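Local coordinates for MHC class I-like protein MILL2 (Mus musculus, PDB 6A97), which binds heparan sulfate proteoglycans on fibroblast surfaces as a GPI-anchored member of the MHC class I family, at residues 40-45 against 88-93; 53-56 against 61-64; 94-99 against 171-176; 117-122 against 180-185. All blocks are in the same frame, centred on the assembly; numbering follows the deposited sequence.

Contact 1: 40-45 against 88-93; sequences TQLLVL and KVEEKL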
loop_
_atom_site.group_PDB
_atom_site.type_symbol
_atom_site.label_atom_id
_atom_site.label_comp_id
_atom_site.label_asym_id
_atom_site.label_seq_id
_atom_site.Cartn_x
_atom_site.Cartn_y
_atom_site.Cartn_z
ATOM N N THR A 40 8.926 42.436 -3.843
ATOM C CA THR A 40 8.507 41.073 -4.172
ATOM C C THR A 40 7.620 40.493 -3.072
ATOM O O THR A 40 8.010 40.432 -1.906
ATOM C CB THR A 40 9.708 40.138 -4.396
ATOM O OG1 THR A 40 10.405 40.526 -5.590
ATOM C CG2 THR A 40 9.239 38.696 -4.541
ATOM N N GLN A 41 6.417 40.080 -3.451
ATOM C CA GLN A 41 5.471 39.502 -2.507
ATOM C C GLN A 41 5.648 37.990 -2.456
ATOM O O GLN A 41 5.902 37.357 -3.480
ATOM C CB GLN A 41 4.037 39.865 -2.891
ATOM C CG GLN A 41 3.780 41.366 -2.956
ATOM C CD GLN A 41 2.439 41.702 -3.587
ATOM O OE1 GLN A 41 1.841 42.736 -3.288
ATOM N NE2 GLN A 41 1.960 40.828 -4.467
ATOM N N LEU A 42 5.507 37.421 -1.263
ATOM C CA LEU A 42 5.792 36.010 -1.039
ATOM C C LEU A 42 4.572 35.250 -0.550
ATOM O O LEU A 42 3.772 35.780 0.223
ATOM C CB LEU A 42 6.922 35.852 -0.015
ATOM C CG LEU A 42 8.296 36.444 -0.337
ATOM C CD1 LEU A 42 9.224 36.277 0.861
ATOM C CD2 LEU A 42 8.900 35.784 -1.585
ATOM N N LEU A 43 4.441 34.003 -0.994
ATOM C CA LEU A 43 3.495 33.072 -0.393
ATOM C C LEU A 43 4.273 32.094 0.470
ATOM O O LEU A 43 5.176 31.411 -0.013
ATOM C CB LEU A 43 2.679 32.322 -1.450
ATOM C CG LEU A 43 1.796 31.181 -0.918
ATOM C CD1 LEU A 43 0.719 31.687 0.066
ATOM C CD2 LEU A 43 1.149 30.418 -2.065
ATOM N N VAL A 44 3.942 32.043 1.754
ATOM C CA VAL A 44 4.620 31.133 2.660
ATOM C C VAL A 44 3.618 30.141 3.221
ATOM O O VAL A 44 2.605 30.531 3.806
ATOM C CB VAL A 44 5.316 31.877 3.828
ATOM C CG1 VAL A 44 6.115 30.894 4.673
ATOM C CG2 VAL A 44 6.218 32.999 3.306
ATOM N N LEU A 45 3.903 28.861 3.023
ATOM C CA LEU A 45 3.068 27.785 3.534
ATOM C C LEU A 45 3.897 26.926 4.468
ATOM O O LEU A 45 5.001 26.494 4.117
ATOM C CB LEU A 45 2.504 26.938 2.391
ATOM C CG LEU A 45 1.629 27.664 1.370
ATOM C CD1 LEU A 45 1.271 26.743 0.215
ATOM C CD2 LEU A 45 0.372 28.192 2.040
ATOM N N LYS A 88 7.311 37.403 11.372
ATOM C CA LYS A 88 8.740 37.587 11.628
ATOM C C LYS A 88 9.576 36.635 10.783
ATOM O O LYS A 88 10.650 36.998 10.300
ATOM C CB LYS A 88 9.056 37.389 13.112
ATOM C CG LYS A 88 8.820 38.631 13.960
ATOM C CD LYS A 88 8.153 38.299 15.286
ATOM C CE LYS A 88 9.036 37.442 16.176
ATOM N NZ LYS A 88 8.374 37.170 17.487
ATOM N N VAL A 89 9.077 35.415 10.610
ATOM C CA VAL A 89 9.753 34.423 9.784
ATOM C C VAL A 89 9.828 34.900 8.337
ATOM O O VAL A 89 10.862 34.769 7.687
ATOM C CB VAL A 89 9.042 33.055 9.849
ATOM C CG1 VAL A 89 9.620 32.095 8.823
ATOM C CG2 VAL A 89 9.159 32.470 11.241
ATOM N N GLU A 90 8.735 35.470 7.839
ATOM C CA GLU A 90 8.705 35.959 6.464
ATOM C C GLU A 90 9.733 37.065 6.260
ATOM O O GLU A 90 10.380 37.119 5.214
ATOM C CB GLU A 90 7.312 36.461 6.088
ATOM C CG GLU A 90 7.175 36.856 4.621
ATOM C CD GLU A 90 7.365 38.349 4.392
ATOM O OE1 GLU A 90 7.637 39.076 5.371
ATOM O OE2 GLU A 90 7.241 38.792 3.230
ATOM N N GLU A 91 9.874 37.945 7.254
ATOM C CA GLU A 91 10.916 38.973 7.227
ATOM C C GLU A 91 12.318 38.378 7.112
ATOM O O GLU A 91 13.133 38.839 6.310
ATOM C CB GLU A 91 10.867 39.851 8.482
ATOM C CG GLU A 91 9.655 40.746 8.613
ATOM C CD GLU A 91 9.751 41.653 9.832
ATOM O OE1 GLU A 91 9.600 41.152 10.968
ATOM O OE2 GLU A 91 9.995 42.864 9.653
ATOM N N LYS A 92 12.608 37.376 7.937
ATOM C CA LYS A 92 13.927 36.748 7.925
ATOM C C LYS A 92 14.205 36.074 6.586
ATOM O O LYS A 92 15.287 36.225 6.018
ATOM C CB LYS A 92 14.059 35.725 9.052
ATOM C CG LYS A 92 14.194 36.326 10.438
ATOM C CD LYS A 92 14.443 35.229 11.466
ATOM C CE LYS A 92 14.659 35.800 12.856
ATOM N NZ LYS A 92 13.435 36.471 13.375
ATOM N N LEU A 93 13.220 35.336 6.083
ATOM C CA LEU A 93 13.377 34.631 4.814
ATOM C C LEU A 93 13.620 35.617 3.678
ATOM O O LEU A 93 14.498 35.400 2.838
ATOM C CB LEU A 93 12.154 33.761 4.520
ATOM C CG LEU A 93 11.981 32.593 5.492
ATOM C CD1 LEU A 93 10.769 31.744 5.131
ATOM C CD2 LEU A 93 13.245 31.748 5.519
HETATM O O HOH W 1 5.351 39.109 0.864
#

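Contact 2: 53-56 against 61-64; sequences FLKY and RETE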
loop_
_atom_site.group_PDB
_atom_site.type_symbol
_atom_site.label_atom_id
_atom_site.label_comp_id
_atom_site.label_asym_id
_atom_site.label_seq_id
_atom_site.Cartn_x
_atom_site.Cartn_y
_atom_site.Cartn_z
ATOM N N PHE A 53 -0.232 23.877 8.111
ATOM C CA PHE A 53 -0.465 24.381 9.449
ATOM C C PHE A 53 -0.689 25.891 9.435
ATOM O O PHE A 53 -1.626 26.403 10.051
ATOM C CB PHE A 53 0.718 24.009 10.355
ATOM C CG PHE A 53 0.621 24.564 11.749
ATOM C CD1 PHE A 53 -0.529 24.391 12.501
ATOM C CD2 PHE A 53 1.684 25.250 12.309
ATOM C CE1 PHE A 53 -0.617 24.901 13.782
ATOM C CE2 PHE A 53 1.601 25.761 13.591
ATOM C CZ PHE A 53 0.451 25.585 14.326
ATOM N N LEU A 54 0.166 26.608 8.719
ATOM C CA LEU A 54 0.065 28.057 8.681
ATOM C C LEU A 54 0.279 28.554 7.268
ATOM O O LEU A 54 0.983 27.921 6.474
ATOM C CB LEU A 54 1.090 28.703 9.624
ATOM C CG LEU A 54 0.893 28.530 11.126
ATOM C CD1 LEU A 54 2.160 28.936 11.880
ATOM C CD2 LEU A 54 -0.299 29.357 11.588
ATOM N N LYS A 55 -0.311 29.702 6.967
ATOM C CA LYS A 55 -0.106 30.351 5.687
ATOM C C LYS A 55 0.052 31.854 5.860
ATOM O O LYS A 55 -0.684 32.474 6.627
ATOM C CB LYS A 55 -1.274 30.092 4.731
ATOM C CG LYS A 55 -1.235 31.055 3.547
ATOM C CD LYS A 55 -2.389 30.918 2.609
ATOM C CE LYS A 55 -3.614 31.647 3.102
ATOM N NZ LYS A 55 -4.609 31.757 1.994
ATOM N N TYR A 56 1.009 32.430 5.142
ATOM C CA TYR A 56 1.045 33.871 4.949
ATOM C C TYR A 56 1.142 34.152 3.467
ATOM O O TYR A 56 2.048 33.656 2.799
ATOM C CB TYR A 56 2.218 34.529 5.679
ATOM C CG TYR A 56 2.394 35.988 5.301
ATOM C CD1 TYR A 56 3.595 36.456 4.786
ATOM C CD2 TYR A 56 1.346 36.896 5.448
ATOM C CE1 TYR A 56 3.758 37.789 4.437
ATOM C CE2 TYR A 56 1.496 38.232 5.096
ATOM C CZ TYR A 56 2.710 38.672 4.593
ATOM O OH TYR A 56 2.884 39.994 4.239
ATOM N N ARG A 61 -3.615 41.315 -3.593
ATOM C CA ARG A 61 -4.981 41.026 -4.005
ATOM C C ARG A 61 -5.662 39.994 -3.106
ATOM O O ARG A 61 -6.762 39.533 -3.407
ATOM C CB ARG A 61 -4.995 40.542 -5.456
ATOM C CG ARG A 61 -4.582 41.610 -6.462
ATOM C CD ARG A 61 -4.598 41.086 -7.892
ATOM N NE ARG A 61 -3.595 40.045 -8.108
ATOM C CZ ARG A 61 -3.868 38.746 -8.154
ATOM N NH1 ARG A 61 -5.116 38.326 -7.999
ATOM N NH2 ARG A 61 -2.894 37.867 -8.355
ATOM N N GLU A 62 -5.014 39.638 -2.001
ATOM C CA GLU A 62 -5.580 38.662 -1.074
ATOM C C GLU A 62 -6.320 39.351 0.069
ATOM O O GLU A 62 -5.778 40.247 0.717
ATOM C CB GLU A 62 -4.481 37.751 -0.519
ATOM C CG GLU A 62 -4.994 36.514 0.205
ATOM C CD GLU A 62 -5.341 35.374 -0.742
ATOM O OE1 GLU A 62 -6.031 35.619 -1.754
ATOM O OE2 GLU A 62 -4.918 34.230 -0.469
ATOM N N THR A 63 -7.556 38.926 0.315
ATOM C CA THR A 63 -8.381 39.521 1.364
ATOM C C THR A 63 -8.078 38.911 2.729
ATOM O O THR A 63 -8.238 39.565 3.758
ATOM C CB THR A 63 -9.885 39.366 1.056
ATOM O OG1 THR A 63 -10.241 37.979 1.080
ATOM C CG2 THR A 63 -10.211 39.949 -0.312
ATOM N N GLU A 64 -7.646 37.654 2.731
ATOM C CA GLU A 64 -7.173 37.006 3.948
ATOM C C GLU A 64 -5.709 36.601 3.805
ATOM O O GLU A 64 -5.408 35.499 3.357
ATOM C CB GLU A 64 -8.026 35.779 4.289
ATOM C CG GLU A 64 -9.511 35.911 3.962
ATOM C CD GLU A 64 -10.314 34.692 4.393
ATOM O OE1 GLU A 64 -9.870 33.980 5.320
ATOM O OE2 GLU A 64 -11.386 34.445 3.804
#

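Contact 3: 94-99 against 171-176; sequences RGMMAE and ADLVKT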
loop_
_atom_site.group_PDB
_atom_site.type_symbol
_atom_site.label_atom_id
_atom_site.label_comp_id
_atom_site.label_asym_id
_atom_site.label_seq_id
_atom_site.Cartn_x
_atom_site.Cartn_y
_atom_site.Cartn_z
ATOM N N ARG A 94 12.851 36.702 3.663
ATOM C CA ARG A 94 13.048 37.752 2.671
ATOM C C ARG A 94 14.464 38.314 2.726
ATOM O O ARG A 94 15.122 38.464 1.695
ATOM C CB ARG A 94 12.044 38.886 2.872
ATOM C CG ARG A 94 12.334 40.120 2.032
ATOM C CD ARG A 94 11.363 41.249 2.365
ATOM N NE ARG A 94 9.974 40.806 2.255
ATOM C CZ ARG A 94 9.319 40.701 1.104
ATOM N NH1 ARG A 94 9.930 41.011 -0.036
ATOM N NH2 ARG A 94 8.058 40.283 1.087
ATOM N N GLY A 95 14.930 38.616 3.935
ATOM C CA GLY A 95 16.258 39.171 4.118
ATOM C C GLY A 95 17.348 38.241 3.607
ATOM O O GLY A 95 18.232 38.652 2.855
ATOM N N MET A 96 17.275 36.976 4.006
ATOM C CA MET A 96 18.280 36.000 3.604
ATOM C C MET A 96 18.314 35.785 2.093
ATOM O O MET A 96 19.380 35.569 1.514
ATOM C CB MET A 96 18.038 34.668 4.314
ATOM C CG MET A 96 18.614 34.628 5.714
ATOM S SD MET A 96 18.457 33.012 6.487
ATOM C CE MET A 96 16.762 33.072 7.061
ATOM N N MET A 97 17.149 35.860 1.458
ATOM C CA MET A 97 17.035 35.564 0.032
ATOM C C MET A 97 16.990 36.820 -0.828
ATOM O O MET A 97 16.712 36.747 -2.027
ATOM C CB MET A 97 15.794 34.706 -0.226
ATOM C CG MET A 97 16.000 33.235 0.127
ATOM S SD MET A 97 14.616 32.173 -0.317
ATOM C CE MET A 97 13.422 32.643 0.929
ATOM N N ALA A 98 17.278 37.962 -0.211
ATOM C CA ALA A 98 17.170 39.258 -0.875
ATOM C C ALA A 98 18.047 39.360 -2.122
ATOM O O ALA A 98 17.612 39.873 -3.153
ATOM C CB ALA A 98 17.524 40.382 0.106
ATOM N N GLU A 99 19.281 38.875 -2.031
ATOM C CA GLU A 99 20.212 39.028 -3.142
ATOM C C GLU A 99 19.855 38.099 -4.300
ATOM O O GLU A 99 19.966 38.485 -5.461
ATOM C CB GLU A 99 21.650 38.789 -2.679
ATOM C CG GLU A 99 22.644 39.796 -3.248
ATOM C CD GLU A 99 22.563 41.163 -2.575
ATOM O OE1 GLU A 99 21.673 41.372 -1.720
ATOM O OE2 GLU A 99 23.387 42.040 -2.912
ATOM N N ALA A 171 25.837 31.762 4.833
ATOM C CA ALA A 171 25.906 30.447 5.464
ATOM C C ALA A 171 25.678 30.490 6.973
ATOM O O ALA A 171 25.061 29.585 7.536
ATOM C CB ALA A 171 27.251 29.792 5.159
ATOM N N ASP A 172 26.177 31.528 7.635
ATOM C CA ASP A 172 26.024 31.605 9.084
ATOM C C ASP A 172 24.568 31.891 9.455
ATOM O O ASP A 172 24.071 31.385 10.458
ATOM C CB ASP A 172 26.951 32.666 9.684
ATOM C CG ASP A 172 26.641 34.057 9.190
ATOM O OD1 ASP A 172 26.520 34.245 7.962
ATOM O OD2 ASP A 172 26.510 34.968 10.033
ATOM N N LEU A 173 23.885 32.692 8.643
ATOM C CA LEU A 173 22.467 32.953 8.862
ATOM C C LEU A 173 21.643 31.697 8.609
ATOM O O LEU A 173 20.738 31.371 9.378
ATOM C CB LEU A 173 21.975 34.094 7.969
ATOM C CG LEU A 173 22.579 35.473 8.235
ATOM C CD1 LEU A 173 21.902 36.527 7.362
ATOM C CD2 LEU A 173 22.478 35.835 9.717
ATOM N N VAL A 174 21.965 30.996 7.525
ATOM C CA VAL A 174 21.278 29.760 7.173
ATOM C C VAL A 174 21.373 28.742 8.301
ATOM O O VAL A 174 20.369 28.155 8.711
ATOM C CB VAL A 174 21.858 29.136 5.880
ATOM C CG1 VAL A 174 21.289 27.741 5.653
ATOM C CG2 VAL A 174 21.585 30.037 4.681
ATOM N N LYS A 175 22.585 28.553 8.816
ATOM C CA LYS A 175 22.821 27.494 9.787
ATOM C C LYS A 175 22.133 27.794 11.121
ATOM O O LYS A 175 21.615 26.883 11.760
ATOM C CB LYS A 175 24.328 27.263 9.986
ATOM C CG LYS A 175 24.889 27.728 11.322
ATOM C CD LYS A 175 26.306 27.220 11.539
ATOM C CE LYS A 175 26.323 25.704 11.691
ATOM N NZ LYS A 175 27.697 25.176 11.912
ATOM N N THR A 176 22.105 29.058 11.536
ATOM C CA THR A 176 21.431 29.396 12.787
ATOM C C THR A 176 19.940 29.125 12.644
ATOM O O THR A 176 19.319 28.537 13.530
ATOM C CB THR A 176 21.649 30.866 13.206
ATOM O OG1 THR A 176 21.114 31.741 12.206
ATOM C CG2 THR A 176 23.130 31.159 13.416
#

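Contact 4: 117-122 against 180-185; sequences LGCELL and DICPAH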
loop_
_atom_site.group_PDB
_atom_site.type_symbol
_atom_site.label_atom_id
_atom_site.label_comp_id
_atom_site.label_asym_id
_atom_site.label_seq_id
_atom_site.Cartn_x
_atom_site.Cartn_y
_atom_site.Cartn_z
ATOM N N LEU A 117 12.341 24.553 2.692
ATOM C CA LEU A 117 13.342 24.528 3.742
ATOM C C LEU A 117 12.712 24.103 5.046
ATOM O O LEU A 117 11.488 24.112 5.183
ATOM C CB LEU A 117 14.000 25.905 3.859
ATOM C CG LEU A 117 13.152 27.105 4.303
ATOM C CD1 LEU A 117 13.327 27.413 5.797
ATOM C CD2 LEU A 117 13.403 28.326 3.427
ATOM N N GLY A 118 13.543 23.707 5.999
ATOM C CA GLY A 118 13.035 23.317 7.297
ATOM C C GLY A 118 13.947 22.361 8.030
ATOM O O GLY A 118 15.145 22.305 7.767
ATOM N N CYS A 119 13.373 21.605 8.956
ATOM C CA CYS A 119 14.162 20.724 9.798
ATOM C C CYS A 119 13.370 19.483 10.151
ATOM O O CYS A 119 12.137 19.481 10.115
ATOM C CB CYS A 119 14.605 21.443 11.070
ATOM S SG CYS A 119 13.223 21.963 12.132
ATOM N N GLU A 120 14.094 18.428 10.497
ATOM C CA GLU A 120 13.492 17.145 10.808
ATOM C C GLU A 120 13.975 16.662 12.170
ATOM O O GLU A 120 15.174 16.513 12.396
ATOM C CB GLU A 120 13.829 16.129 9.716
ATOM C CG GLU A 120 13.161 14.776 9.870
ATOM C CD GLU A 120 13.391 13.889 8.660
ATOM O OE1 GLU A 120 12.519 13.047 8.361
ATOM O OE2 GLU A 120 14.445 14.041 8.003
ATOM N N LEU A 121 13.036 16.443 13.081
ATOM C CA LEU A 121 13.364 15.917 14.398
ATOM C C LEU A 121 13.481 14.399 14.331
ATOM O O LEU A 121 12.520 13.711 13.991
ATOM C CB LEU A 121 12.306 16.330 15.421
ATOM C CG LEU A 121 12.486 15.834 16.854
ATOM C CD1 LEU A 121 13.696 16.491 17.512
ATOM C CD2 LEU A 121 11.225 16.083 17.665
ATOM N N LEU A 122 14.665 13.879 14.636
ATOM C CA LEU A 122 14.872 12.437 14.640
ATOM C C LEU A 122 14.496 11.864 16.002
ATOM O O LEU A 122 14.567 12.561 17.015
ATOM C CB LEU A 122 16.321 12.096 14.290
ATOM C CG LEU A 122 16.831 12.586 12.932
ATOM C CD1 LEU A 122 18.245 12.093 12.684
ATOM C CD2 LEU A 122 15.903 12.138 11.815
ATOM N N ASP A 180 18.957 26.123 14.906
ATOM C CA ASP A 180 18.463 26.664 16.171
ATOM C C ASP A 180 17.013 27.146 16.111
ATOM O O ASP A 180 16.193 26.761 16.947
ATOM C CB ASP A 180 19.358 27.813 16.640
ATOM C CG ASP A 180 20.813 27.405 16.767
ATOM O OD1 ASP A 180 21.080 26.201 16.971
ATOM O OD2 ASP A 180 21.690 28.289 16.671
ATOM N N ILE A 181 16.701 27.989 15.131
ATOM C CA ILE A 181 15.393 28.641 15.082
ATOM C C ILE A 181 14.282 27.689 14.637
ATOM O O ILE A 181 13.286 27.528 15.347
ATOM C CB ILE A 181 15.402 29.881 14.154
ATOM C CG1 ILE A 181 16.131 31.054 14.819
ATOM C CG2 ILE A 181 13.988 30.327 13.849
ATOM C CD1 ILE A 181 17.639 30.951 14.819
ATOM N N CYS A 182 14.444 27.064 13.473
ATOM C CA CYS A 182 13.459 26.095 12.981
ATOM C C CYS A 182 13.150 24.976 13.986
ATOM O O CYS A 182 11.977 24.679 14.211
ATOM C CB CYS A 182 13.912 25.487 11.640
ATOM S SG CYS A 182 13.216 23.844 11.295
ATOM N N PRO A 183 14.181 24.353 14.599
ATOM C CA PRO A 183 13.848 23.316 15.589
ATOM C C PRO A 183 13.043 23.835 16.784
ATOM O O PRO A 183 12.187 23.118 17.306
ATOM C CB PRO A 183 15.224 22.815 16.050
ATOM C CG PRO A 183 16.132 23.117 14.911
ATOM C CD PRO A 183 15.636 24.419 14.361
ATOM N N ALA A 184 13.316 25.063 17.215
ATOM C CA ALA A 184 12.564 25.655 18.320
ATOM C C ALA A 184 11.108 25.892 17.912
ATOM O O ALA A 184 10.188 25.637 18.690
ATOM C CB ALA A 184 13.214 26.950 18.775
ATOM N N HIS A 185 10.906 26.368 16.687
ATOM C CA HIS A 185 9.562 26.542 16.142
ATOM C C HIS A 185 8.804 25.217 16.097
ATOM O O HIS A 185 7.661 25.128 16.558
ATOM C CB HIS A 185 9.626 27.154 14.741
ATOM C CG HIS A 185 10.018 28.600 14.731
ATOM N ND1 HIS A 185 10.000 29.384 15.864
ATOM C CD2 HIS A 185 10.435 29.403 13.723
ATOM C CE1 HIS A 185 10.392 30.608 15.555
ATOM N NE2 HIS A 185 10.660 30.647 14.263
#

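Contact 1: 40-45 against 88-93
Helix residue Glu-90 lies over floor residue Val-44, their CA atoms 7.4 Å apart, where helix 88-93 lies over the strand of 40-45 in a helix-on-sheet layer of the MHC platform. Leu-42 and Val-44, two residues apart, both turn their CB toward the helix, and Leu-43 between them turns to the other side of the sheet. Glu-90 is the helix's main point of touch. Its CG stands anti to the backbone N (chi1 -174°), which drops the chain toward the strand; there CG meets Val-44 CG2 at 4.2 Å. A bend at chi2 (-96°) then swings the carboxylate along the strand to Leu-42, whose CD1 is 4.0 Å from Glu-90 OE2. The polar link is indirect: one water accepts from Leu-42 N at 2.7 Å and donates to Glu-90 OE2 at 3.0 Å. The same oxygen forms a salt bridge with Arg-94, one turn on, whose guanidinium also bonds to the carbonyl of Thr-40. A carboxylate set into a largely apolar layer is thus supplied with an opposite charge and a water, which would be expected to keep it ionised while its CG packs against Val-44.

Contact 2: 53-56 against 61-64
Lys-55 NZ is held between carboxylates of two chains: across this contact it forms a salt bridge with Glu-62 OE2, 3.5 Å away, and a second, stronger one with an acidic side chain of another protein chain, probably beta2-microglobulin as in class I relatives. The setting is the sheet of the MHC platform. Strand 51-57 pairs with strand 42-48 and carries a classic beta bulge, Phe-53 and Leu-54 both facing Ile-46; beyond it the chain leaves the sheet through the loop that contains 61-64, before returning as strand 66-68. The two charged side chains approach from opposite directions. On the strand side, Lys-55 sends CG anti to its backbone N (chi1 165°) and stays extended until a turn at chi3 (82°) brings the ammonium to the loop, its aliphatic part lying against Leu-43 and Leu-45 of the neighbouring strand. Glu-62, on the loop, bends at chi2 (83°) to present one oxygen. That oxygen also receives a weak hydrogen bond from Asn-57, at the end of strand 51-57. At 3.5 Å the bridge within the chain is a loose one, consistent with a lysine shared between its own loop and the partner protein. Glu-64 adds to the negative surroundings at longer range: its carbonyl O is 4.1 Å from Lys-55 NZ, and its carboxylate atom OE1 stands 6.6 Å from the same nitrogen.

Contact 3: 94-99 against 171-176
Met-96 lays its thioether across the base of Leu-173, bridging the gap between the last turn of helix 75-96 and the beginning of helix 171-193. The sulfur makes the closest approach to the leucine side chain: Met-96 SD is 4.0 Å from Leu-173 CB. One atom back along the chain, Met-96 CG lies 4.1 Å from Leu-173 CD1, so that the leucine is met both at its root and at one branch. The two side chains cross obliquely. Met-96 runs straight through chi2 and bends only at the end (chi3 -81°), where the methyl turns aside and the sulfur is left facing the helix. SD also comes within 4.2 Å of Val-174 N, a packing approach to the backbone. The carbonyl O of Leu-173 is engaged on its own helix, since Thr-176 OG1 donates to it at 2.9 Å, the donor tilted 33° from the carbonyl plane.

In the class I fold these helices form the walls of the groove, and here the CA atoms of Met-96 and Leu-173 are 7.4 Å apart, consistent with a groove that is narrow at this end. Beneath, Trp-131 of the floor strand 127-135 touches both Met-96 and Val-174. The alpha-1 helix breaks directly afterwards: Met-97 leaves helical geometry and serves as N-cap position for helix 98-104, with its side chain against Trp-131 and Leu-133. No hydrogen bond or charge pair joins the two segments, so at this point the two walls meet through dispersion forces between a thioether and a branched aliphatic chain.

Contact 4: 117-122 against 180-185
Gly-118 is the first residue of strand 117-121 to meet helix 180-185, and it leads straight into the disulfide that ties the alpha-2 helix to the floor of the MHC class I platform. Its phi and psi (155° and -157°) belong to the extended region accessible to glycine, and its carbonyl carbon C lies 3.7 Å from Cys-182 SG. Next comes Cys-119, whose SG is bonded to Cys-182 SG at 2.1 Å. The strand cysteine holds its sulfur between the backbone N and the carbonyl carbon, whereas the helix cysteine carries its own anti to the backbone N; the S-S torsion of -95° gives a left-handed bridge. With CA atoms 6.3 Å apart, the covalent link holds strand and helix together, their segment axes 7.7 Å apart at closest approach. Glu-120 then turns its side chain away from the helix and pairs with Arg-128 on the next strand. The helix is kinked at Pro-183, whose ring nitrogen has no hydrogen to give to the preceding turn, and Ala-184 N makes only a weak bond to Asp-180 O. The proline packs beside the bridge, with Cys-119 SG 3.6 Å from Pro-183 N and 4.1 Å from Pro-183 CD.

All four contacts belong to the alpha-1/alpha-2 platform, where two helical walls, each in two pieces, rest on one antiparallel sheet. Contacts 1 and 2 are 11 Å apart by their centres and lie on neighbouring strands: Val-44 N probably bonds to Tyr-56 O at 2.7 Å, and Tyr-56 CE1 packs on Glu-90 CG at 3.5 Å. Contact 3 continues helix 75-96 from contact 1, centre to centre about 12 Å. Contacts 3 and 4 use successive parts of helix 171-193, their centres 15 Å apart. Across the groove, Val-89 packs on His-185, while Leu-93 packs down on Leu-117 of the floor. Contact 2 reaches neither contact 3 nor contact 4, each about 23 Å away between centres.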